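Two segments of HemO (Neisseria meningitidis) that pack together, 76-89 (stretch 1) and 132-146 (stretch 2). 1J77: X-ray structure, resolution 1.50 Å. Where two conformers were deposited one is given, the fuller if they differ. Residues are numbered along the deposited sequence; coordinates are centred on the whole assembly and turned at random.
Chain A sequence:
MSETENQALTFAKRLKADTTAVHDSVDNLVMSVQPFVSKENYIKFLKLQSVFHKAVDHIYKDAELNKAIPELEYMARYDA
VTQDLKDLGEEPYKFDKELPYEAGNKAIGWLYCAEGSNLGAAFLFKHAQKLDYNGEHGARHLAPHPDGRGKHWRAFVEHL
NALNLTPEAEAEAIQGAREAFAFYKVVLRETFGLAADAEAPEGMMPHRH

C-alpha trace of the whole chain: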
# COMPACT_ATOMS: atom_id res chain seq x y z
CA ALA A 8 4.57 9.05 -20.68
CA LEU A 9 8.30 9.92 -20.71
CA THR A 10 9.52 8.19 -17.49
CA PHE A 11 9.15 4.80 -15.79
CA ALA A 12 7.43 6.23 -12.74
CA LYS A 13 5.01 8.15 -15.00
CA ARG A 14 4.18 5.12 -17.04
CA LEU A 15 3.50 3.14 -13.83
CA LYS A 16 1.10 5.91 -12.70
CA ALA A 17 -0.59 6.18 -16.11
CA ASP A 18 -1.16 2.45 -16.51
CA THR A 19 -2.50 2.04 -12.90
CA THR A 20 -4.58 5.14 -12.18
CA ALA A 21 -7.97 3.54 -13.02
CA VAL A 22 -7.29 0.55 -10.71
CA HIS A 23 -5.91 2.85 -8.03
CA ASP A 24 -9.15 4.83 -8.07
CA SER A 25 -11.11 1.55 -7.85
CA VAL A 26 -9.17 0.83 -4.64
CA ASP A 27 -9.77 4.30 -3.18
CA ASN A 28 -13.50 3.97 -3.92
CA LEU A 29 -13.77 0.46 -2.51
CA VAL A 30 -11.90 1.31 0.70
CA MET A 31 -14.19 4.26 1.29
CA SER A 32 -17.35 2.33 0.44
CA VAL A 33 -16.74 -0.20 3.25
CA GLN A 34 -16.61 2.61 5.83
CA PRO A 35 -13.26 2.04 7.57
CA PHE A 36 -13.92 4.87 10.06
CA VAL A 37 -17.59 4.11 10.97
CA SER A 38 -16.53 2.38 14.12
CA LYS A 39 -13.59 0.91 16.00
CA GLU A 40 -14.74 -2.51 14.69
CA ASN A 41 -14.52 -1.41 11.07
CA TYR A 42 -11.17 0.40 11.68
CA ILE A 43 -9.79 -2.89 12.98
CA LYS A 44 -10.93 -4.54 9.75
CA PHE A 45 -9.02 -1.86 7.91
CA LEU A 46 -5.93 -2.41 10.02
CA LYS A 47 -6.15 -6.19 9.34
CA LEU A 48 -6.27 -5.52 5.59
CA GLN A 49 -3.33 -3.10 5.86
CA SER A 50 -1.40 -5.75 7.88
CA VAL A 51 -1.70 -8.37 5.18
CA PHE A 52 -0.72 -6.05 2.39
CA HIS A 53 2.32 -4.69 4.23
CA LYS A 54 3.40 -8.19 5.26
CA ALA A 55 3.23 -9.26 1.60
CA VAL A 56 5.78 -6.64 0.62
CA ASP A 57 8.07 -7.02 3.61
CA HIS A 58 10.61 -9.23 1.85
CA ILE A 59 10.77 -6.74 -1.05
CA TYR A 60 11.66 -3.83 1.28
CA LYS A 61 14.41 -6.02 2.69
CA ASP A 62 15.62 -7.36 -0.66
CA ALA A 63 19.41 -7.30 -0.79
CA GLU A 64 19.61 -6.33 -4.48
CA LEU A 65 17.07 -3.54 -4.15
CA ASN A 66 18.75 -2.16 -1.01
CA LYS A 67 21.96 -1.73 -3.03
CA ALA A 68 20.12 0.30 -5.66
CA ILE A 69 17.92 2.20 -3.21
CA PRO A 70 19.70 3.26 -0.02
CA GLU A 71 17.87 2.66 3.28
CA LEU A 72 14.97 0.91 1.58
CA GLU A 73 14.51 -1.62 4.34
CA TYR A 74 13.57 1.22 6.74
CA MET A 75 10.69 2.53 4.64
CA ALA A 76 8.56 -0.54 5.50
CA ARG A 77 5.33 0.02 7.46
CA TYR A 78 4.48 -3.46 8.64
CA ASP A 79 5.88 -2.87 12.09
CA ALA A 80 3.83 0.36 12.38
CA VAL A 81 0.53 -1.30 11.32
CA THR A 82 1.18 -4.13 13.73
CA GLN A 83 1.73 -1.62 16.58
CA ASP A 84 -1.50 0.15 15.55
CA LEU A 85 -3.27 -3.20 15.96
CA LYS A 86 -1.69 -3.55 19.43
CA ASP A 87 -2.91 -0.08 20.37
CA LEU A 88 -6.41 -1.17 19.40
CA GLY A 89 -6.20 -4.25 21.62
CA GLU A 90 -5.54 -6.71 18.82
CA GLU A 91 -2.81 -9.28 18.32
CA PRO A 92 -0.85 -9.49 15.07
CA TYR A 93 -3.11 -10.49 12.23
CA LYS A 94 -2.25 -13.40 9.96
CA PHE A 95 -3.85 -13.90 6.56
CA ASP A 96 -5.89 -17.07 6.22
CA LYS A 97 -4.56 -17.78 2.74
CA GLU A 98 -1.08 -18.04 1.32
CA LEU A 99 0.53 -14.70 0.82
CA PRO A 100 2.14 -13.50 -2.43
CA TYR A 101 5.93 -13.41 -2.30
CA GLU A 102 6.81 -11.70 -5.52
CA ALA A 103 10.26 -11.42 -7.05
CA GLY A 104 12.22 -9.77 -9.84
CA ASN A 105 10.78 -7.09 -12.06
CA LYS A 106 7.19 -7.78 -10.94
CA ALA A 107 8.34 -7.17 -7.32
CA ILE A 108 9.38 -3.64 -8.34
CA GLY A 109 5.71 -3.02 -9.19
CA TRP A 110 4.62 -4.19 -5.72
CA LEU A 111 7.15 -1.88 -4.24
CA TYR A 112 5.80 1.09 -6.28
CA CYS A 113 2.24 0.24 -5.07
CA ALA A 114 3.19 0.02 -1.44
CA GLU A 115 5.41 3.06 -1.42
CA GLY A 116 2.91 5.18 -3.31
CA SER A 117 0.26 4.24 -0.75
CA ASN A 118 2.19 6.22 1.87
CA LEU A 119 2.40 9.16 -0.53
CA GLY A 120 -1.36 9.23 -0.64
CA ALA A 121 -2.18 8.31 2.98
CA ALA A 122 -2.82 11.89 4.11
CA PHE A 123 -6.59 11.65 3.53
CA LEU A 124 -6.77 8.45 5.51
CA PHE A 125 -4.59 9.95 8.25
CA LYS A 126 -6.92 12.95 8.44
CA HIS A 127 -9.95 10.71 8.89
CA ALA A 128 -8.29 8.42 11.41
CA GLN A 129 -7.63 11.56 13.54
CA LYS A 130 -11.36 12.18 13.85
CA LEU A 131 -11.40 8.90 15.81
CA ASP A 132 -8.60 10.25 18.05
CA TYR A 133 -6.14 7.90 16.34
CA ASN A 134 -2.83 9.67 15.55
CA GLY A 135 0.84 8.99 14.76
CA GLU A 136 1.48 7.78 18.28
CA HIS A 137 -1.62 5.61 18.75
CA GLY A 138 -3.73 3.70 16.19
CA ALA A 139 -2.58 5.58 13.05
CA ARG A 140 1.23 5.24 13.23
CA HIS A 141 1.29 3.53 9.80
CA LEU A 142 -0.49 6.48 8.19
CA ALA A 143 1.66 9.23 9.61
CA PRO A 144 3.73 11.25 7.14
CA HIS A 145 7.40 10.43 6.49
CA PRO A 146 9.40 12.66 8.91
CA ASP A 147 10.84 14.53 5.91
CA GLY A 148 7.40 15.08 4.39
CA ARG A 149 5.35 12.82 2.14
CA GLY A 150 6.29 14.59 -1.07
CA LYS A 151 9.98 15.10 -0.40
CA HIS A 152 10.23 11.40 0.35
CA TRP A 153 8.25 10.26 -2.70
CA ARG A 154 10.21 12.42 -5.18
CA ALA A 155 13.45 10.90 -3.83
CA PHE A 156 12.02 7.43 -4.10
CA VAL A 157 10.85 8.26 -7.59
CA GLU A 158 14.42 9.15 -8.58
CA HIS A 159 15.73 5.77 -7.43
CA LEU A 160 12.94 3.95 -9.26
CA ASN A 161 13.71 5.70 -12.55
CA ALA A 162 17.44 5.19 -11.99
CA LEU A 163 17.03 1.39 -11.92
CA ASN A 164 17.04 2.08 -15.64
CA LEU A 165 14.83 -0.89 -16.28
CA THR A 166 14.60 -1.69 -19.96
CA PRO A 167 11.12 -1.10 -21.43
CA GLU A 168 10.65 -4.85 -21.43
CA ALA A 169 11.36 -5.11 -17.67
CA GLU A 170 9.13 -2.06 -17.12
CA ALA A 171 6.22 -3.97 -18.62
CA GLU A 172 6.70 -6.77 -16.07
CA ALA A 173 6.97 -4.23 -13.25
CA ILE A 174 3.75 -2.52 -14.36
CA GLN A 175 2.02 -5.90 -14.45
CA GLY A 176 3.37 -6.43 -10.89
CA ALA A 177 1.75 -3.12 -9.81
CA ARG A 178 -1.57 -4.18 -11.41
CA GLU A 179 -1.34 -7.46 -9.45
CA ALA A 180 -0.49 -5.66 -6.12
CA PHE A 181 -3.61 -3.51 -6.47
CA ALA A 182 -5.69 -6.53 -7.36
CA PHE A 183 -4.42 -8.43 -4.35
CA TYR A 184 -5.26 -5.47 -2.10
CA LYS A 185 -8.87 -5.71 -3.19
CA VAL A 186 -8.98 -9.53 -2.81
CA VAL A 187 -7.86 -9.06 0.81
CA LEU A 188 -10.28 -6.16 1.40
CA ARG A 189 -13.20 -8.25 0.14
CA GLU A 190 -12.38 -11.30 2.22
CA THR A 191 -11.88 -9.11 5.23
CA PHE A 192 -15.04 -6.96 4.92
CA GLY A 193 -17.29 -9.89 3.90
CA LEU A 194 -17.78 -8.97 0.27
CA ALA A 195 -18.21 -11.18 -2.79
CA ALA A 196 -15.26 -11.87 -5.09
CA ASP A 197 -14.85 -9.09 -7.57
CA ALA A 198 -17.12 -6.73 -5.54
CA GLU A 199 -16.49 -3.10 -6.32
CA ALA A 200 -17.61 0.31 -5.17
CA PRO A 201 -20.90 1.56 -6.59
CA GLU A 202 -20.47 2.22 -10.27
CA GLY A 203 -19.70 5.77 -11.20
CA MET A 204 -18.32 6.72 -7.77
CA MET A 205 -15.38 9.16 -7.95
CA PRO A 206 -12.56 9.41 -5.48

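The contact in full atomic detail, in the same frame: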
# COMPACT_ATOMS: atom_id res chain seq x y z
N ALA A 76 9.68 0.39 5.28
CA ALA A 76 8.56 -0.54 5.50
C ALA A 76 7.63 -0.14 6.65
O ALA A 76 8.07 0.37 7.68
CB ALA A 76 9.06 -1.96 5.71
N ARG A 77 6.33 -0.37 6.46
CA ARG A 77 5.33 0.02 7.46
C ARG A 77 4.66 -1.12 8.20
O ARG A 77 3.74 -0.94 8.97
CB ARG A 77 4.22 0.80 6.76
CG ARG A 77 4.67 1.98 5.97
CD ARG A 77 5.09 3.11 6.81
NE ARG A 77 5.05 4.36 6.07
CZ ARG A 77 5.77 5.43 6.37
NH1 ARG A 77 6.61 5.40 7.40
NH2 ARG A 77 5.66 6.54 5.64
N TYR A 78 5.09 -2.35 7.96
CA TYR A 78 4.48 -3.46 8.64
C TYR A 78 4.58 -3.37 10.14
O TYR A 78 3.62 -3.65 10.84
CB TYR A 78 5.12 -4.74 8.10
CG TYR A 78 4.64 -6.05 8.66
CD1 TYR A 78 3.30 -6.35 8.82
CD2 TYR A 78 5.57 -7.03 8.99
CE1 TYR A 78 2.91 -7.53 9.32
CE2 TYR A 78 5.18 -8.25 9.47
CZ TYR A 78 3.86 -8.50 9.65
OH TYR A 78 3.50 -9.73 10.15
N ASP A 79 5.74 -2.99 10.65
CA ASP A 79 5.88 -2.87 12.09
C ASP A 79 4.87 -1.85 12.66
O ASP A 79 4.19 -2.11 13.67
CB ASP A 79 7.33 -2.48 12.47
CG ASP A 79 8.36 -3.60 12.28
OD1 ASP A 79 8.02 -4.82 12.42
OD2 ASP A 79 9.57 -3.31 12.03
N ALA A 80 4.74 -0.73 11.95
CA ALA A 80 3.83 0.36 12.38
C ALA A 80 2.38 -0.11 12.39
O ALA A 80 1.69 0.12 13.36
CB ALA A 80 4.04 1.61 11.52
N VAL A 81 1.90 -0.77 11.32
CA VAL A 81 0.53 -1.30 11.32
C VAL A 81 0.32 -2.31 12.44
O VAL A 81 -0.73 -2.40 13.04
CB VAL A 81 0.12 -2.07 10.00
CG1 VAL A 81 -1.38 -2.42 10.02
CG2 VAL A 81 0.38 -1.28 8.80
N THR A 82 1.32 -3.13 12.72
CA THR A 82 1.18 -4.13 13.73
C THR A 82 1.08 -3.46 15.13
O THR A 82 0.39 -3.96 16.01
CB THR A 82 2.38 -5.08 13.68
OG1 THR A 82 2.34 -5.86 12.48
CG2 THR A 82 2.28 -6.05 14.79
N GLN A 83 1.82 -2.38 15.32
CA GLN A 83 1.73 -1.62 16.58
C GLN A 83 0.34 -0.91 16.66
O GLN A 83 -0.26 -0.78 17.73
CB GLN A 83 2.86 -0.59 16.65
CG GLN A 83 2.83 0.26 17.91
CD GLN A 83 3.06 -0.51 19.22
OE1 GLN A 83 2.13 -0.72 20.01
NE2 GLN A 83 4.30 -0.87 19.46
N ASP A 84 -0.17 -0.45 15.53
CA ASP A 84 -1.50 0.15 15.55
C ASP A 84 -2.52 -0.87 16.00
O ASP A 84 -3.46 -0.53 16.74
CB ASP A 84 -1.86 0.65 14.14
CG ASP A 84 -1.16 1.93 13.77
OD1 ASP A 84 -0.79 2.71 14.70
OD2 ASP A 84 -0.91 2.26 12.59
N LEU A 85 -2.40 -2.11 15.54
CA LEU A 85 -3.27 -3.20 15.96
C LEU A 85 -3.17 -3.38 17.47
O LEU A 85 -4.18 -3.46 18.15
CB LEU A 85 -2.97 -4.53 15.22
CG LEU A 85 -3.57 -4.76 13.81
CD1 LEU A 85 -2.87 -5.90 13.09
CD2 LEU A 85 -5.06 -5.04 13.89
N LYS A 86 -1.94 -3.43 17.97
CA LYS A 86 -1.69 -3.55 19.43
C LYS A 86 -2.42 -2.46 20.22
O LYS A 86 -3.10 -2.75 21.23
CB LYS A 86 -0.19 -3.54 19.73
CG LYS A 86 0.15 -3.83 21.20
CD LYS A 86 1.67 -3.98 21.40
CE LYS A 86 2.02 -4.39 22.84
NZ LYS A 86 3.51 -4.37 23.07
N ASP A 87 -2.26 -1.23 19.77
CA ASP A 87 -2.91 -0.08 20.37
C ASP A 87 -4.40 -0.33 20.47
O ASP A 87 -5.04 0.04 21.48
CB ASP A 87 -2.68 1.18 19.55
CG ASP A 87 -1.26 1.60 19.47
OD1 ASP A 87 -0.41 1.18 20.34
OD2 ASP A 87 -0.87 2.39 18.57
N LEU A 88 -4.97 -0.93 19.43
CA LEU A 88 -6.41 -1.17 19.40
C LEU A 88 -6.82 -2.46 20.13
O LEU A 88 -7.97 -2.89 20.07
CB LEU A 88 -6.95 -1.13 17.96
CG LEU A 88 -7.33 0.25 17.38
CD1 LEU A 88 -8.57 0.76 18.02
CD2 LEU A 88 -6.24 1.29 17.53
N GLY A 89 -5.87 -3.09 20.81
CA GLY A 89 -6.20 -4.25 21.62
C GLY A 89 -6.20 -5.55 20.87
O GLY A 89 -6.73 -6.56 21.35
N ASP A 132 -9.62 10.03 17.01
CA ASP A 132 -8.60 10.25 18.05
C ASP A 132 -7.40 9.34 17.83
O ASP A 132 -6.57 9.18 18.73
CB ASP A 132 -9.17 10.05 19.46
CG ASP A 132 -10.18 11.11 19.83
OD1 ASP A 132 -11.17 10.76 20.51
OD2 ASP A 132 -10.08 12.31 19.48
N TYR A 133 -7.31 8.71 16.66
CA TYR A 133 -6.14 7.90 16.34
C TYR A 133 -5.10 8.75 15.59
O TYR A 133 -5.39 9.28 14.50
CB TYR A 133 -6.52 6.72 15.46
CG TYR A 133 -7.52 5.77 16.07
CD1 TYR A 133 -8.50 5.17 15.30
CD2 TYR A 133 -7.48 5.46 17.42
CE1 TYR A 133 -9.43 4.30 15.85
CE2 TYR A 133 -8.40 4.56 17.98
CZ TYR A 133 -9.38 4.01 17.21
OH TYR A 133 -10.28 3.13 17.79
N ASN A 134 -3.89 8.85 16.14
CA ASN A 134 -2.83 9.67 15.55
C ASN A 134 -1.52 8.88 15.34
O ASN A 134 -1.49 7.66 15.42
CB ASN A 134 -2.57 10.87 16.44
CG ASN A 134 -2.45 10.47 17.89
OD1 ASN A 134 -1.60 9.67 18.24
ND2 ASN A 134 -3.35 10.98 18.72
N GLY A 135 -0.44 9.60 15.05
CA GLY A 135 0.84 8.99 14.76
C GLY A 135 1.52 8.31 15.91
O GLY A 135 2.55 7.65 15.72
N GLU A 136 0.93 8.43 17.10
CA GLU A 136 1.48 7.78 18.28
C GLU A 136 0.56 6.70 18.81
O GLU A 136 0.93 6.01 19.76
CB GLU A 136 1.71 8.80 19.42
CG GLU A 136 2.37 10.10 19.00
CD GLU A 136 3.84 9.99 18.63
OE1 GLU A 136 4.51 8.98 18.98
OE2 GLU A 136 4.35 10.93 17.98
N HIS A 137 -0.64 6.57 18.24
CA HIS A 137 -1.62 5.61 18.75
C HIS A 137 -2.67 5.33 17.68
O HIS A 137 -3.39 6.24 17.30
CB HIS A 137 -2.29 6.22 19.98
CG HIS A 137 -3.31 5.33 20.62
ND1 HIS A 137 -2.96 4.23 21.36
CD2 HIS A 137 -4.66 5.38 20.61
CE1 HIS A 137 -4.07 3.64 21.79
NE2 HIS A 137 -5.11 4.31 21.34
N GLY A 138 -2.73 4.09 17.19
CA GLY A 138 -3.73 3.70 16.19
C GLY A 138 -3.53 4.06 14.74
O GLY A 138 -4.01 3.34 13.87
N ALA A 139 -2.81 5.14 14.45
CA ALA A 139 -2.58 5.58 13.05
C ALA A 139 -1.09 5.84 12.72
O ALA A 139 -0.73 6.68 11.90
CB ALA A 139 -3.47 6.79 12.71
N ARG A 140 -0.23 5.15 13.45
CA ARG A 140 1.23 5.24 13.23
C ARG A 140 1.61 4.96 11.77
O ARG A 140 2.46 5.66 11.18
CB ARG A 140 1.88 4.22 14.18
CG ARG A 140 1.46 4.29 15.73
CD ARG A 140 1.81 3.02 16.50
NE ARG A 140 1.50 3.05 17.93
CZ ARG A 140 2.31 3.51 18.89
NH1 ARG A 140 3.49 4.02 18.61
NH2 ARG A 140 1.96 3.45 20.15
N HIS A 141 0.98 3.94 11.19
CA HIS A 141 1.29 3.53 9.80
C HIS A 141 0.88 4.52 8.73
O HIS A 141 1.42 4.49 7.61
CB HIS A 141 0.75 2.13 9.50
CG HIS A 141 -0.68 2.10 9.07
ND1 HIS A 141 -1.73 2.03 9.95
CD2 HIS A 141 -1.22 2.08 7.83
CE1 HIS A 141 -2.86 1.97 9.27
NE2 HIS A 141 -2.58 2.01 7.98
N LEU A 142 0.01 5.46 9.11
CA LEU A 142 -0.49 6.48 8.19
C LEU A 142 0.17 7.83 8.34
O LEU A 142 -0.01 8.71 7.52
CB LEU A 142 -2.01 6.66 8.40
CG LEU A 142 -2.94 5.48 8.08
CD1 LEU A 142 -4.41 5.71 8.54
CD2 LEU A 142 -2.92 5.14 6.63
N ALA A 143 0.98 7.97 9.39
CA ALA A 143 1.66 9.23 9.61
C ALA A 143 2.66 9.52 8.48
O ALA A 143 3.19 8.60 7.82
CB ALA A 143 2.34 9.19 10.93
N PRO A 144 2.88 10.80 8.24
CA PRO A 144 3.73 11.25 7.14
C PRO A 144 5.19 10.91 7.36
O PRO A 144 5.61 10.87 8.52
CB PRO A 144 3.59 12.77 7.17
CG PRO A 144 2.81 13.10 8.30
CD PRO A 144 2.37 11.90 9.07
N HIS A 145 5.96 10.66 6.31
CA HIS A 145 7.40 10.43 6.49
C HIS A 145 7.94 11.68 7.19
O HIS A 145 7.52 12.80 6.84
CB HIS A 145 8.09 10.22 5.15
CG HIS A 145 9.53 9.82 5.26
ND1 HIS A 145 10.50 10.69 5.70
CD2 HIS A 145 10.16 8.64 5.02
CE1 HIS A 145 11.67 10.07 5.74
NE2 HIS A 145 11.49 8.82 5.32
N PRO A 146 8.84 11.52 8.16
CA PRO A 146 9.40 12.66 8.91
C PRO A 146 9.95 13.81 8.05
O PRO A 146 10.05 14.95 8.51
CB PRO A 146 10.52 12.03 9.74
CG PRO A 146 10.08 10.62 9.95
CD PRO A 146 9.37 10.24 8.66

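What ties the loop to the helix? Two aspartates one turn apart, Asp-84 and Asp-87, accept hydrogen bonds from the irregular second stretch. Asp-84 OD1 takes one from Arg-140 N at 2.8 Å, while Asp-84 OD2 receives two, from His-141 N at 2.9 Å and His-141 ND1 at 2.8 Å. One carboxylate thus holds both the backbone and the ring of His-141, meeting that ring at its edge. Asp-87 OD2 similarly accepts from Gly-138 N at 2.9 Å.

Where do opposite charges meet? Arg-140 forms a salt bridge with Asp-87: its NE lies only 2.5 Å from Asp-87 OD2, and its NH2 donates to Asp-87 OD1 at 3.3 Å. Both carboxylate oxygens are engaged, and Asp-87 OD2 lies at the edge of the guanidinium, near its plane. The bridge to Asp-84 is long, 4.0 Å from OD1 to Arg-140 NE.

What fills the space around these polar links? Val-81 CG2 packs 3.5 Å from His-141 CB, and Ala-80 CB sits 3.8 Å from His-141 CA. Beyond the helix, Leu-88 CD1 lies 3.4 Å from Tyr-133 CZ.

Why does Gly-138 suit its place? Its phi is positive, which favours glycine, and Leu-88 CD2 approaches its CA to 3.7 Å. A CB here would clash with Tyr-133 CD2, at 2.8 Å.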